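PDB 4RMO: CptN Toxin from Eubacterium rectale DSM 17629, which is the toxin of a type III toxin-antitoxin system linked to bacteriophage resistance, held in complex with its pseudoknotted RNA antitoxin and probably acting as an RNA-cleaving enzyme. Local coordinates for residues Y21-K26 against I89-P94; S52-Y57 against I74-L79; K56-V61 against S82-F87. All blocks are in the same frame, centred on the assembly; numbering follows the deposited sequence.

Contact 1: residues Y21-K26 against I89-P94; sequences YLKGNK and IQDMFP. With nucleotides of chain B.
Leu22 in the irregular loop 21-26 faces Asp91, just before strand 93-96, with their CA atoms 6.6 Å apart, and no direct hydrogen bond joins the two backbones. A water bridges them, accepting from Lys23 N and donating to Asp91 O. On the inner side, Leu22 brings its CD2 methyl to 3.8 Å from Phe93 CD2, the two side chains crossing at about a right angle; Phe13 and His32 also meet this ring. On the RNA side, Lys23 lays CG and CD beside Asp91 OD2, then bends at chi2 (-44°) and chi3, which brings NZ to O6 of G3 of chain B (3.1 Å). Asp91 grips the same base with both oxygens: G3 N1 gives a nearly straight bond to OD2 (2.8 Å, 175°), while G3 N2 donates to OD1 (2.8 Å). Gln90 NE2 reaches Asp91 OD2 from above the carboxylate plane, and the Gln90 amide pairs with U4 of chain B, U4 N3 giving to OE1 (2.7 Å) and NE2 to U4 O4. Leu22 O and Gly24 N hold the Hoogsteen edge of A1 of chain B through N6 and N7. This is a base-specific RNA-binding site, in which a carboxylate pairs with the Watson-Crick edge of a guanine.

Contact 2: residues S52-Y57 against I74-L79; sequences SRIDKY and IHIVKL. With nucleotides of chain B.
The Tyr57 ring carries CG of Lys56 over the centre of one face, 4.1 Å above its plane, while at its edge stand Ile74 CD1 and, in plane, O6 of G3 of chain B. Ile74 CD1 lies 3.7 Å from Tyr57 CD1, and the two side chains cross at about a right angle. Two residues on, Ile76 CD1 packs under the helix, 4.3 Å from Tyr57 CB and close to CG2 of Ile54. At the far end of the ring Tyr57 OH donates a short bond to G3 O6 (2.6 Å); Lys23 NZ is a second partner of this hydroxyl. Lys56 leaves the helix with CG anti to the backbone N (chi1 170°) and runs fully extended, placing NZ among G3 N7, G3 OP2 and A2 OP2 of chain B, each at 2.9 Å from that nitrogen. Arg53, in the N-cap position, sends NH1 to A2 OP1 (2.9 Å), with O3' of A1 of chain B over one face of its guanidinium. Ile54 and Tyr57 thus pack on Ile74 and Ile76, while Lys56 and Arg53 probably offset phosphate charge; the hydroxyl bond to O6 is consistent with a preference for guanine over adenine, whereas N7 is common to both purines.

Contact 3: residues K56-V61 against S82-F87; sequences KYKKIV and SHESAF. With nucleotides of chain B; nucleotides of chain F.
Tyr57 and Ala86 meet through their CB atoms, 3.9 Å apart, and the Ala86 methyl lies 4.1 Å from Tyr57 CG, placed obliquely to the ring. Both CB atoms point into the interface, consistent with the short distance of 6.7 Å between the CA atoms of Tyr57 and Ala86. Nearer the solvent-exposed rim, Lys58 reaches toward Glu84. Its NZ stops 4.3 Å from Glu84 OE2, beyond salt-bridge distance, so any attraction between the opposite charges is probably modest. Helix 54-65 here lies on one face of the antiparallel sheet, where Glu84 and Ala86, two residues apart on strand 84-87, turn their side chains to it, while Phe87 meets Tyr33 edge-to-face. Behind the first shell, Tyr57 O accepts from Val61 N, an i to i+4 helical bond, and more weakly from Ile60 N. The strand is fixed between two neighbours by backbone bonds, from Ala86 to Ser51 and from Ser85 and Phe87 to Val77 and His75. Leu88 and Ser51 also pack on Tyr57, and Ile76 lies against both Ala86 and Lys58. Further out, the loop leading into the strand reaches a second RNA chain: with OG anti to its carbonyl carbon (chi1 -51°), Ser82 accepts a bond from N1 of G41 of chain F (2.8 Å, 162°).

Overall arrangement
Along the chain, contacts 2 and 3 are nested inside the loop closed by contact 1. They start from the same part of helix 54-65, share Lys56 and Tyr57, and have centres about 1 Å apart, since strands 75-78 and 84-87 are antiparallel neighbours in one sheet. Contact 1 lies deeper, about 15 Å from either centre, where strand 93-96 of that sheet meets the loop after helix 11-17. A probable hydrogen bond from Lys23 NZ to Tyr57 OH (3.1 Å) bridges the two regions. The loop 21-26, residues 90-91 and the start of helix 54-65 together bind the first nucleotides of chain B, while 82-87 extends to chain F, linking one toxin subunit to two RNA molecules.

Contact 1: residues Y21-K26 against I89-P94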
# COMPACT_ATOMS: atom_id res chain seq x y z
N TYR A 21 -33.07 8.06 16.98
CA TYR A 21 -31.95 7.12 17.08
C TYR A 21 -30.59 7.68 16.61
O TYR A 21 -29.56 7.05 16.85
CB TYR A 21 -32.28 5.80 16.41
CG TYR A 21 -33.53 5.13 16.95
CD1 TYR A 21 -33.80 5.10 18.31
CD2 TYR A 21 -34.43 4.49 16.09
CE1 TYR A 21 -34.93 4.48 18.82
CE2 TYR A 21 -35.57 3.86 16.59
CZ TYR A 21 -35.80 3.86 17.97
OH TYR A 21 -36.91 3.27 18.48
N LEU A 22 -30.58 8.87 16.02
CA LEU A 22 -29.31 9.54 15.74
C LEU A 22 -28.63 9.79 17.05
O LEU A 22 -29.30 10.03 18.08
CB LEU A 22 -29.54 10.88 15.02
CG LEU A 22 -30.02 10.79 13.56
CD1 LEU A 22 -30.46 12.19 13.13
CD2 LEU A 22 -28.93 10.24 12.68
N LYS A 23 -27.31 9.75 17.06
CA LYS A 23 -26.58 10.12 18.29
C LYS A 23 -26.83 11.61 18.59
O LYS A 23 -26.64 12.47 17.75
CB LYS A 23 -25.10 9.88 18.14
CG LYS A 23 -24.64 8.45 18.30
CD LYS A 23 -25.18 7.64 19.42
CE LYS A 23 -24.26 7.69 20.55
NZ LYS A 23 -24.64 6.72 21.56
N GLY A 24 -27.21 11.89 19.82
CA GLY A 24 -27.58 13.28 20.20
C GLY A 24 -26.44 14.25 19.98
O GLY A 24 -25.28 13.98 20.38
N ASN A 25 -26.76 15.42 19.43
CA ASN A 25 -25.77 16.40 19.11
C ASN A 25 -25.18 17.13 20.31
O ASN A 25 -24.20 17.88 20.18
CB ASN A 25 -26.42 17.42 18.15
CG ASN A 25 -25.45 18.13 17.30
OD1 ASN A 25 -25.60 19.34 17.00
ND2 ASN A 25 -24.44 17.43 16.90
N LYS A 26 -25.80 16.96 21.49
CA LYS A 26 -25.32 17.66 22.66
C LYS A 26 -25.13 19.18 22.39
O LYS A 26 -24.10 19.80 22.75
CB LYS A 26 -24.03 17.05 23.16
CG LYS A 26 -24.18 15.56 23.42
CD LYS A 26 -25.25 15.24 24.44
CE LYS A 26 -25.13 13.81 24.95
NZ LYS A 26 -26.35 13.39 25.68
N ILE A 89 -19.59 4.24 13.27
CA ILE A 89 -19.87 4.13 11.86
C ILE A 89 -21.29 3.55 11.69
O ILE A 89 -22.00 3.90 10.75
CB ILE A 89 -18.81 3.23 11.19
CG1 ILE A 89 -17.41 3.79 11.51
CG2 ILE A 89 -19.04 3.16 9.70
CD1 ILE A 89 -16.25 3.09 10.81
N GLN A 90 -21.66 2.65 12.60
CA GLN A 90 -23.03 2.15 12.71
C GLN A 90 -24.10 3.23 12.56
O GLN A 90 -25.16 2.97 12.01
CB GLN A 90 -23.21 1.46 14.08
CG GLN A 90 -22.87 2.36 15.26
CD GLN A 90 -23.00 1.67 16.57
OE1 GLN A 90 -22.78 0.46 16.69
NE2 GLN A 90 -23.31 2.44 17.62
N ASP A 91 -23.79 4.44 13.03
CA ASP A 91 -24.79 5.50 13.14
C ASP A 91 -24.53 6.61 12.16
O ASP A 91 -24.94 7.76 12.37
CB ASP A 91 -24.79 6.04 14.55
CG ASP A 91 -25.30 5.04 15.54
OD1 ASP A 91 -26.27 4.33 15.23
OD2 ASP A 91 -24.78 5.00 16.68
N MSE A 92 -23.84 6.28 11.10
CA MSE A 92 -23.54 7.29 10.09
C MSE A 92 -24.80 7.75 9.40
O MSE A 92 -25.79 7.00 9.34
CB MSE A 92 -22.60 6.72 9.05
CG MSE A 92 -23.27 5.59 8.26
SE MSE A 92 -21.94 4.69 7.12
CE MSE A 92 -21.54 6.12 5.85
N PHE A 93 -24.75 8.93 8.80
CA PHE A 93 -25.95 9.52 8.23
C PHE A 93 -25.63 10.61 7.27
O PHE A 93 -24.52 11.13 7.26
CB PHE A 93 -26.82 10.11 9.37
CG PHE A 93 -26.13 11.22 10.12
CD1 PHE A 93 -26.21 12.53 9.68
CD2 PHE A 93 -25.43 10.96 11.26
CE1 PHE A 93 -25.62 13.55 10.38
CE2 PHE A 93 -24.79 11.96 11.96
CZ PHE A 93 -24.89 13.28 11.50
N PRO A 94 -26.59 10.98 6.44
CA PRO A 94 -26.32 11.99 5.42
C PRO A 94 -26.73 13.37 5.80
O PRO A 94 -27.60 13.56 6.63
CB PRO A 94 -27.17 11.54 4.26
CG PRO A 94 -28.35 10.90 4.91
CD PRO A 94 -27.89 10.33 6.22
P G B 3 -27.08 1.04 26.54
OP1 G B 3 -27.10 0.07 27.61
OP2 G B 3 -25.77 1.56 26.04
O5' G B 3 -27.81 0.54 25.22
C5' G B 3 -29.17 0.09 25.24
C4' G B 3 -29.70 0.04 23.83
O4' G B 3 -29.65 1.38 23.26
C3' G B 3 -28.91 -0.81 22.85
O3' G B 3 -29.36 -2.17 22.84
C2' G B 3 -29.26 -0.16 21.52
O2' G B 3 -30.49 -0.58 20.98
C1' G B 3 -29.28 1.32 21.90
N9 G B 3 -27.99 1.97 21.73
C8 G B 3 -26.99 2.07 22.67
N7 G B 3 -25.92 2.65 22.21
C5 G B 3 -26.23 2.97 20.90
C6 G B 3 -25.46 3.62 19.91
O6 G B 3 -24.33 4.09 20.01
N1 G B 3 -26.16 3.73 18.71
C2 G B 3 -27.43 3.25 18.49
N2 G B 3 -27.92 3.43 17.26
N3 G B 3 -28.15 2.64 19.41
C4 G B 3 -27.50 2.55 20.59
O5' A B 1 -23.82 9.86 23.52
C5' A B 1 -23.64 10.19 24.94
C4' A B 1 -24.84 9.80 25.77
O4' A B 1 -25.99 10.59 25.40
C3' A B 1 -25.31 8.36 25.66
O3' A B 1 -24.54 7.52 26.49
C2' A B 1 -26.75 8.47 26.12
O2' A B 1 -26.84 8.58 27.52
C1' A B 1 -27.17 9.79 25.48
N9 A B 1 -27.71 9.66 24.14
C8 A B 1 -27.13 10.04 22.96
N7 A B 1 -27.87 9.81 21.90
C5 A B 1 -29.04 9.28 22.42
C6 A B 1 -30.22 8.81 21.82
N6 A B 1 -30.44 8.83 20.51
N1 A B 1 -31.19 8.33 22.62
C2 A B 1 -30.96 8.31 23.95
N3 A B 1 -29.89 8.69 24.63
C4 A B 1 -28.95 9.18 23.80
P U B 4 -28.48 -3.34 23.52
OP1 U B 4 -29.47 -4.28 24.08
OP2 U B 4 -27.43 -2.74 24.38
O5' U B 4 -27.69 -3.97 22.29
C5' U B 4 -28.41 -4.52 21.17
C4' U B 4 -27.42 -5.03 20.14
O4' U B 4 -26.81 -3.88 19.48
C3' U B 4 -26.25 -5.86 20.68
O3' U B 4 -25.72 -6.72 19.67
C2' U B 4 -25.17 -4.81 20.87
O2' U B 4 -23.84 -5.29 20.90
C1' U B 4 -25.40 -3.94 19.64
N1 U B 4 -24.90 -2.58 19.75
C2 U B 4 -24.10 -2.10 18.73
O2 U B 4 -23.82 -2.75 17.75
N3 U B 4 -23.66 -0.81 18.91
C4 U B 4 -23.92 0.01 19.99
O4 U B 4 -23.50 1.16 19.98
C5 U B 4 -24.75 -0.56 20.99
C6 U B 4 -25.21 -1.81 20.84
O HOH W 1 -26.03 9.46 14.64

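Contact 2: residues S52-Y57 against I74-L79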
# COMPACT_ATOMS: atom_id res chain seq x y z
N SER A 52 -16.50 9.61 23.03
CA SER A 52 -15.31 9.30 23.83
C SER A 52 -15.53 8.21 24.87
O SER A 52 -14.73 8.06 25.77
CB SER A 52 -14.76 10.58 24.48
OG SER A 52 -15.72 11.18 25.28
N ARG A 53 -16.65 7.48 24.80
CA ARG A 53 -16.93 6.43 25.78
C ARG A 53 -16.22 5.14 25.39
O ARG A 53 -16.85 4.19 24.93
CB ARG A 53 -18.43 6.20 25.92
CG ARG A 53 -19.11 7.47 26.42
CD ARG A 53 -20.55 7.34 26.83
NE ARG A 53 -20.96 8.58 27.45
CZ ARG A 53 -21.88 8.65 28.38
NH1 ARG A 53 -22.52 7.55 28.78
NH2 ARG A 53 -22.14 9.82 28.93
N ILE A 54 -14.90 5.14 25.55
CA ILE A 54 -14.06 4.14 24.97
C ILE A 54 -14.31 2.78 25.64
O ILE A 54 -14.32 1.77 24.97
CB ILE A 54 -12.58 4.54 25.09
CG1 ILE A 54 -12.28 5.89 24.42
CG2 ILE A 54 -11.66 3.49 24.48
CD1 ILE A 54 -12.83 6.00 23.00
N ASP A 55 -14.52 2.79 26.96
CA ASP A 55 -14.81 1.58 27.73
C ASP A 55 -16.05 0.90 27.14
O ASP A 55 -16.02 -0.31 26.89
CB ASP A 55 -14.94 1.84 29.25
CG ASP A 55 -13.60 2.21 29.91
OD1 ASP A 55 -12.54 1.80 29.44
OD2 ASP A 55 -13.60 2.93 30.92
N LYS A 56 -17.08 1.68 26.79
CA LYS A 56 -18.28 1.09 26.23
C LYS A 56 -18.01 0.54 24.83
O LYS A 56 -18.38 -0.60 24.51
CB LYS A 56 -19.43 2.09 26.16
CG LYS A 56 -20.63 1.59 25.35
CD LYS A 56 -21.79 2.56 25.38
CE LYS A 56 -22.81 2.16 24.32
NZ LYS A 56 -23.96 3.05 24.28
N TYR A 57 -17.37 1.35 23.97
CA TYR A 57 -17.25 0.97 22.57
C TYR A 57 -16.19 -0.08 22.30
O TYR A 57 -16.33 -0.84 21.35
CB TYR A 57 -17.14 2.22 21.69
CG TYR A 57 -18.53 2.90 21.65
CD1 TYR A 57 -19.55 2.34 20.93
CD2 TYR A 57 -18.82 4.00 22.44
CE1 TYR A 57 -20.84 2.89 20.96
CE2 TYR A 57 -20.11 4.54 22.50
CZ TYR A 57 -21.12 3.99 21.71
OH TYR A 57 -22.40 4.51 21.73
N ILE A 74 -17.77 0.05 14.48
CA ILE A 74 -17.07 0.93 15.38
C ILE A 74 -15.59 0.83 15.13
O ILE A 74 -15.03 -0.27 14.99
CB ILE A 74 -17.35 0.53 16.79
CG1 ILE A 74 -18.76 0.96 17.15
CG2 ILE A 74 -16.40 1.21 17.75
CD1 ILE A 74 -19.37 -0.01 18.09
N HIS A 75 -14.94 1.98 15.06
CA HIS A 75 -13.49 2.04 14.92
C HIS A 75 -12.96 3.08 15.91
O HIS A 75 -13.46 4.21 15.99
CB HIS A 75 -13.15 2.42 13.49
CG HIS A 75 -11.69 2.39 13.19
ND1 HIS A 75 -10.99 1.21 13.01
CD2 HIS A 75 -10.80 3.38 13.02
CE1 HIS A 75 -9.72 1.49 12.78
NE2 HIS A 75 -9.58 2.80 12.79
N ILE A 76 -11.96 2.68 16.67
CA ILE A 76 -11.39 3.49 17.72
C ILE A 76 -9.98 3.85 17.32
O ILE A 76 -9.18 2.98 16.98
CB ILE A 76 -11.39 2.74 19.06
CG1 ILE A 76 -12.82 2.58 19.54
CG2 ILE A 76 -10.60 3.50 20.10
CD1 ILE A 76 -12.98 1.65 20.70
N VAL A 77 -9.69 5.13 17.31
CA VAL A 77 -8.37 5.58 16.98
C VAL A 77 -8.04 6.87 17.73
O VAL A 77 -8.92 7.66 18.10
CB VAL A 77 -8.24 5.76 15.45
CG1 VAL A 77 -9.07 6.92 14.96
CG2 VAL A 77 -6.78 5.95 15.05
N LYS A 78 -6.75 7.07 17.97
CA LYS A 78 -6.25 8.26 18.63
C LYS A 78 -6.26 9.37 17.61
O LYS A 78 -5.62 9.25 16.56
CB LYS A 78 -4.82 7.99 19.13
CG LYS A 78 -4.48 8.58 20.47
CD LYS A 78 -3.07 8.20 20.93
CE LYS A 78 -3.10 6.81 21.55
NZ LYS A 78 -1.84 6.32 22.17
N LEU A 79 -6.94 10.46 17.91
CA LEU A 79 -6.91 11.64 17.01
C LEU A 79 -5.68 12.50 17.28
O LEU A 79 -4.91 12.25 18.20
CB LEU A 79 -8.16 12.49 17.19
CG LEU A 79 -9.47 11.73 17.04
CD1 LEU A 79 -10.62 12.71 17.12
CD2 LEU A 79 -9.49 10.99 15.71
P A B 2 -24.27 5.99 26.07
OP1 A B 2 -23.41 5.42 27.10
OP2 A B 2 -23.83 5.97 24.65
O5' A B 2 -25.72 5.33 26.08
C5' A B 2 -26.45 5.19 27.33
C4' A B 2 -27.86 4.78 27.01
O4' A B 2 -28.48 5.78 26.15
C3' A B 2 -28.03 3.48 26.21
O3' A B 2 -28.01 2.30 26.99
C2' A B 2 -29.41 3.66 25.61
O2' A B 2 -30.42 3.48 26.55
C1' A B 2 -29.37 5.14 25.24
N9 A B 2 -28.89 5.37 23.90
C8 A B 2 -27.66 5.81 23.49
N7 A B 2 -27.55 5.97 22.19
C5 A B 2 -28.82 5.66 21.72
C6 A B 2 -29.37 5.65 20.43
N6 A B 2 -28.68 5.98 19.33
N1 A B 2 -30.67 5.30 20.30
C2 A B 2 -31.35 4.98 21.40
N3 A B 2 -30.95 4.95 22.67
C4 A B 2 -29.66 5.32 22.76
P G B 3 -27.08 1.04 26.54
OP1 G B 3 -27.10 0.07 27.61
OP2 G B 3 -25.77 1.56 26.04
O5' G B 3 -27.81 0.54 25.22
C5' G B 3 -29.17 0.09 25.24
C4' G B 3 -29.70 0.04 23.83
O4' G B 3 -29.65 1.38 23.26
C3' G B 3 -28.91 -0.81 22.85
O3' G B 3 -29.36 -2.17 22.84
C2' G B 3 -29.26 -0.16 21.52
O2' G B 3 -30.49 -0.58 20.98
C1' G B 3 -29.28 1.32 21.90
N9 G B 3 -27.99 1.97 21.73
C8 G B 3 -26.99 2.07 22.67
N7 G B 3 -25.92 2.65 22.21
C5 G B 3 -26.23 2.97 20.90
C6 G B 3 -25.46 3.62 19.91
O6 G B 3 -24.33 4.09 20.01
N1 G B 3 -26.16 3.73 18.71
C2 G B 3 -27.43 3.25 18.49
N2 G B 3 -27.92 3.43 17.26
N3 G B 3 -28.15 2.64 19.41
C4 G B 3 -27.50 2.55 20.59
O5' A B 1 -23.82 9.86 23.52
C5' A B 1 -23.64 10.19 24.94
C4' A B 1 -24.84 9.80 25.77
O4' A B 1 -25.99 10.59 25.40
C3' A B 1 -25.31 8.36 25.66
O3' A B 1 -24.54 7.52 26.49
C2' A B 1 -26.75 8.47 26.12
O2' A B 1 -26.84 8.58 27.52
C1' A B 1 -27.17 9.79 25.48
N9 A B 1 -27.71 9.66 24.14
C8 A B 1 -27.13 10.04 22.96
N7 A B 1 -27.87 9.81 21.90
C5 A B 1 -29.04 9.28 22.42
C6 A B 1 -30.22 8.81 21.82
N6 A B 1 -30.44 8.83 20.51
N1 A B 1 -31.19 8.33 22.62
C2 A B 1 -30.96 8.31 23.95
N3 A B 1 -29.89 8.69 24.63
C4 A B 1 -28.95 9.18 23.80

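Contact 3: residues K56-V61 against S82-F87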
# COMPACT_ATOMS: atom_id res chain seq x y z
N LYS A 56 -17.08 1.68 26.79
CA LYS A 56 -18.28 1.09 26.23
C LYS A 56 -18.01 0.54 24.83
O LYS A 56 -18.38 -0.60 24.51
CB LYS A 56 -19.43 2.09 26.16
CG LYS A 56 -20.63 1.59 25.35
CD LYS A 56 -21.79 2.56 25.38
CE LYS A 56 -22.81 2.16 24.32
NZ LYS A 56 -23.96 3.05 24.28
N TYR A 57 -17.37 1.35 23.97
CA TYR A 57 -17.25 0.97 22.57
C TYR A 57 -16.19 -0.08 22.30
O TYR A 57 -16.33 -0.84 21.35
CB TYR A 57 -17.14 2.22 21.69
CG TYR A 57 -18.53 2.90 21.65
CD1 TYR A 57 -19.55 2.34 20.93
CD2 TYR A 57 -18.82 4.00 22.44
CE1 TYR A 57 -20.84 2.89 20.96
CE2 TYR A 57 -20.11 4.54 22.50
CZ TYR A 57 -21.12 3.99 21.71
OH TYR A 57 -22.40 4.51 21.73
N LYS A 58 -15.19 -0.17 23.16
CA LYS A 58 -14.21 -1.28 23.12
C LYS A 58 -14.88 -2.63 23.31
O LYS A 58 -14.51 -3.57 22.63
CB LYS A 58 -13.11 -1.13 24.18
CG LYS A 58 -11.90 -0.35 23.67
CD LYS A 58 -10.79 -0.22 24.75
CE LYS A 58 -9.39 0.33 24.44
NZ LYS A 58 -8.86 0.15 23.06
N LYS A 59 -15.86 -2.71 24.21
CA LYS A 59 -16.57 -3.98 24.43
C LYS A 59 -17.32 -4.38 23.20
O LYS A 59 -17.40 -5.56 22.87
CB LYS A 59 -17.51 -3.91 25.61
CG LYS A 59 -16.77 -3.82 26.94
CD LYS A 59 -17.67 -3.71 28.19
CE LYS A 59 -16.75 -3.46 29.39
NZ LYS A 59 -17.44 -2.79 30.53
N ILE A 60 -17.83 -3.42 22.47
CA ILE A 60 -18.58 -3.76 21.27
C ILE A 60 -17.65 -4.22 20.16
O ILE A 60 -17.92 -5.24 19.52
CB ILE A 60 -19.46 -2.59 20.83
CG1 ILE A 60 -20.60 -2.48 21.85
CG2 ILE A 60 -19.98 -2.83 19.44
CD1 ILE A 60 -21.36 -1.21 21.77
N VAL A 61 -16.52 -3.55 20.01
CA VAL A 61 -15.47 -4.02 19.11
C VAL A 61 -15.00 -5.47 19.44
O VAL A 61 -14.93 -6.32 18.54
CB VAL A 61 -14.25 -3.09 19.14
CG1 VAL A 61 -13.00 -3.71 18.46
CG2 VAL A 61 -14.61 -1.77 18.47
N SER A 82 -4.40 13.65 20.56
CA SER A 82 -3.73 12.64 21.34
C SER A 82 -4.66 11.88 22.25
O SER A 82 -4.19 11.16 23.12
CB SER A 82 -2.55 13.23 22.09
OG SER A 82 -1.72 13.97 21.18
N HIS A 83 -5.97 11.95 22.01
CA HIS A 83 -6.92 11.12 22.74
C HIS A 83 -7.69 10.19 21.81
O HIS A 83 -7.88 10.50 20.64
CB HIS A 83 -7.89 11.99 23.55
CG HIS A 83 -7.20 12.91 24.50
ND1 HIS A 83 -7.14 14.28 24.32
CD2 HIS A 83 -6.47 12.66 25.61
CE1 HIS A 83 -6.44 14.83 25.29
NE2 HIS A 83 -6.02 13.87 26.09
N GLU A 84 -8.09 9.04 22.36
CA GLU A 84 -8.82 8.01 21.64
C GLU A 84 -10.27 8.42 21.44
O GLU A 84 -10.90 8.93 22.36
CB GLU A 84 -8.75 6.69 22.40
CG GLU A 84 -7.40 6.04 22.20
CD GLU A 84 -7.36 4.62 22.71
OE1 GLU A 84 -7.87 4.35 23.82
OE2 GLU A 84 -6.88 3.75 21.96
N SER A 85 -10.78 8.22 20.24
CA SER A 85 -12.17 8.48 19.90
C SER A 85 -12.78 7.28 19.20
O SER A 85 -12.14 6.67 18.34
CB SER A 85 -12.26 9.66 18.93
OG SER A 85 -11.73 10.86 19.49
N ALA A 86 -14.05 7.01 19.51
CA ALA A 86 -14.81 6.02 18.83
C ALA A 86 -15.65 6.63 17.70
O ALA A 86 -16.39 7.56 17.92
CB ALA A 86 -15.71 5.30 19.80
N PHE A 87 -15.50 6.08 16.50
CA PHE A 87 -16.22 6.46 15.32
C PHE A 87 -17.39 5.51 15.25
O PHE A 87 -17.17 4.31 15.09
CB PHE A 87 -15.37 6.28 14.08
CG PHE A 87 -14.32 7.34 13.88
CD1 PHE A 87 -13.22 7.44 14.74
CD2 PHE A 87 -14.38 8.18 12.80
CE1 PHE A 87 -12.25 8.38 14.51
CE2 PHE A 87 -13.42 9.12 12.56
CZ PHE A 87 -12.36 9.23 13.43
P G B 3 -27.08 1.04 26.54
OP1 G B 3 -27.10 0.07 27.61
OP2 G B 3 -25.77 1.56 26.04
O5' G B 3 -27.81 0.54 25.22
C5' G B 3 -29.17 0.09 25.24
C4' G B 3 -29.70 0.04 23.83
O4' G B 3 -29.65 1.38 23.26
C3' G B 3 -28.91 -0.81 22.85
O3' G B 3 -29.36 -2.17 22.84
C2' G B 3 -29.26 -0.16 21.52
O2' G B 3 -30.49 -0.58 20.98
C1' G B 3 -29.28 1.32 21.90
N9 G B 3 -27.99 1.97 21.73
C8 G B 3 -26.99 2.07 22.67
N7 G B 3 -25.92 2.65 22.21
C5 G B 3 -26.23 2.97 20.90
C6 G B 3 -25.46 3.62 19.91
O6 G B 3 -24.33 4.09 20.01
N1 G B 3 -26.16 3.73 18.71
C2 G B 3 -27.43 3.25 18.49
N2 G B 3 -27.92 3.43 17.26
N3 G B 3 -28.15 2.64 19.41
C4 G B 3 -27.50 2.55 20.59
P A B 2 -24.27 5.99 26.07
OP1 A B 2 -23.41 5.42 27.10
OP2 A B 2 -23.83 5.97 24.65
O5' A B 2 -25.72 5.33 26.08
C5' A B 2 -26.45 5.19 27.33
C4' A B 2 -27.86 4.78 27.01
O4' A B 2 -28.48 5.78 26.15
C3' A B 2 -28.03 3.48 26.21
O3' A B 2 -28.01 2.30 26.99
C2' A B 2 -29.41 3.66 25.61
O2' A B 2 -30.42 3.48 26.55
C1' A B 2 -29.37 5.14 25.24
N9 A B 2 -28.89 5.37 23.90
C8 A B 2 -27.66 5.81 23.49
N7 A B 2 -27.55 5.97 22.19
C5 A B 2 -28.82 5.66 21.72
C6 A B 2 -29.37 5.65 20.43
N6 A B 2 -28.68 5.98 19.33
N1 A B 2 -30.67 5.30 20.30
C2 A B 2 -31.35 4.98 21.40
N3 A B 2 -30.95 4.95 22.67
C4 A B 2 -29.66 5.32 22.76
P G F 41 2.28 21.59 28.11
OP1 G F 41 2.20 22.79 28.97
OP2 G F 41 1.84 20.26 28.63
O5' G F 41 1.48 21.88 26.78
C5' G F 41 1.75 23.06 26.00
C4' G F 41 0.96 23.01 24.71
O4' G F 41 1.45 21.90 23.89
C3' G F 41 -0.53 22.75 24.86
O3' G F 41 -1.22 23.97 25.04
C2' G F 41 -0.88 22.12 23.52
O2' G F 41 -0.99 23.07 22.48
C1' G F 41 0.36 21.28 23.23
N9 G F 41 0.31 19.88 23.64
C8 G F 41 0.76 19.34 24.82
N7 G F 41 0.57 18.05 24.90
C5 G F 41 -0.02 17.71 23.69
C6 G F 41 -0.46 16.46 23.20
O6 G F 41 -0.39 15.36 23.74
N1 G F 41 -1.03 16.57 21.93
C2 G F 41 -1.19 17.75 21.25
N2 G F 41 -1.78 17.65 20.05
N3 G F 41 -0.78 18.92 21.69
C4 G F 41 -0.21 18.83 22.91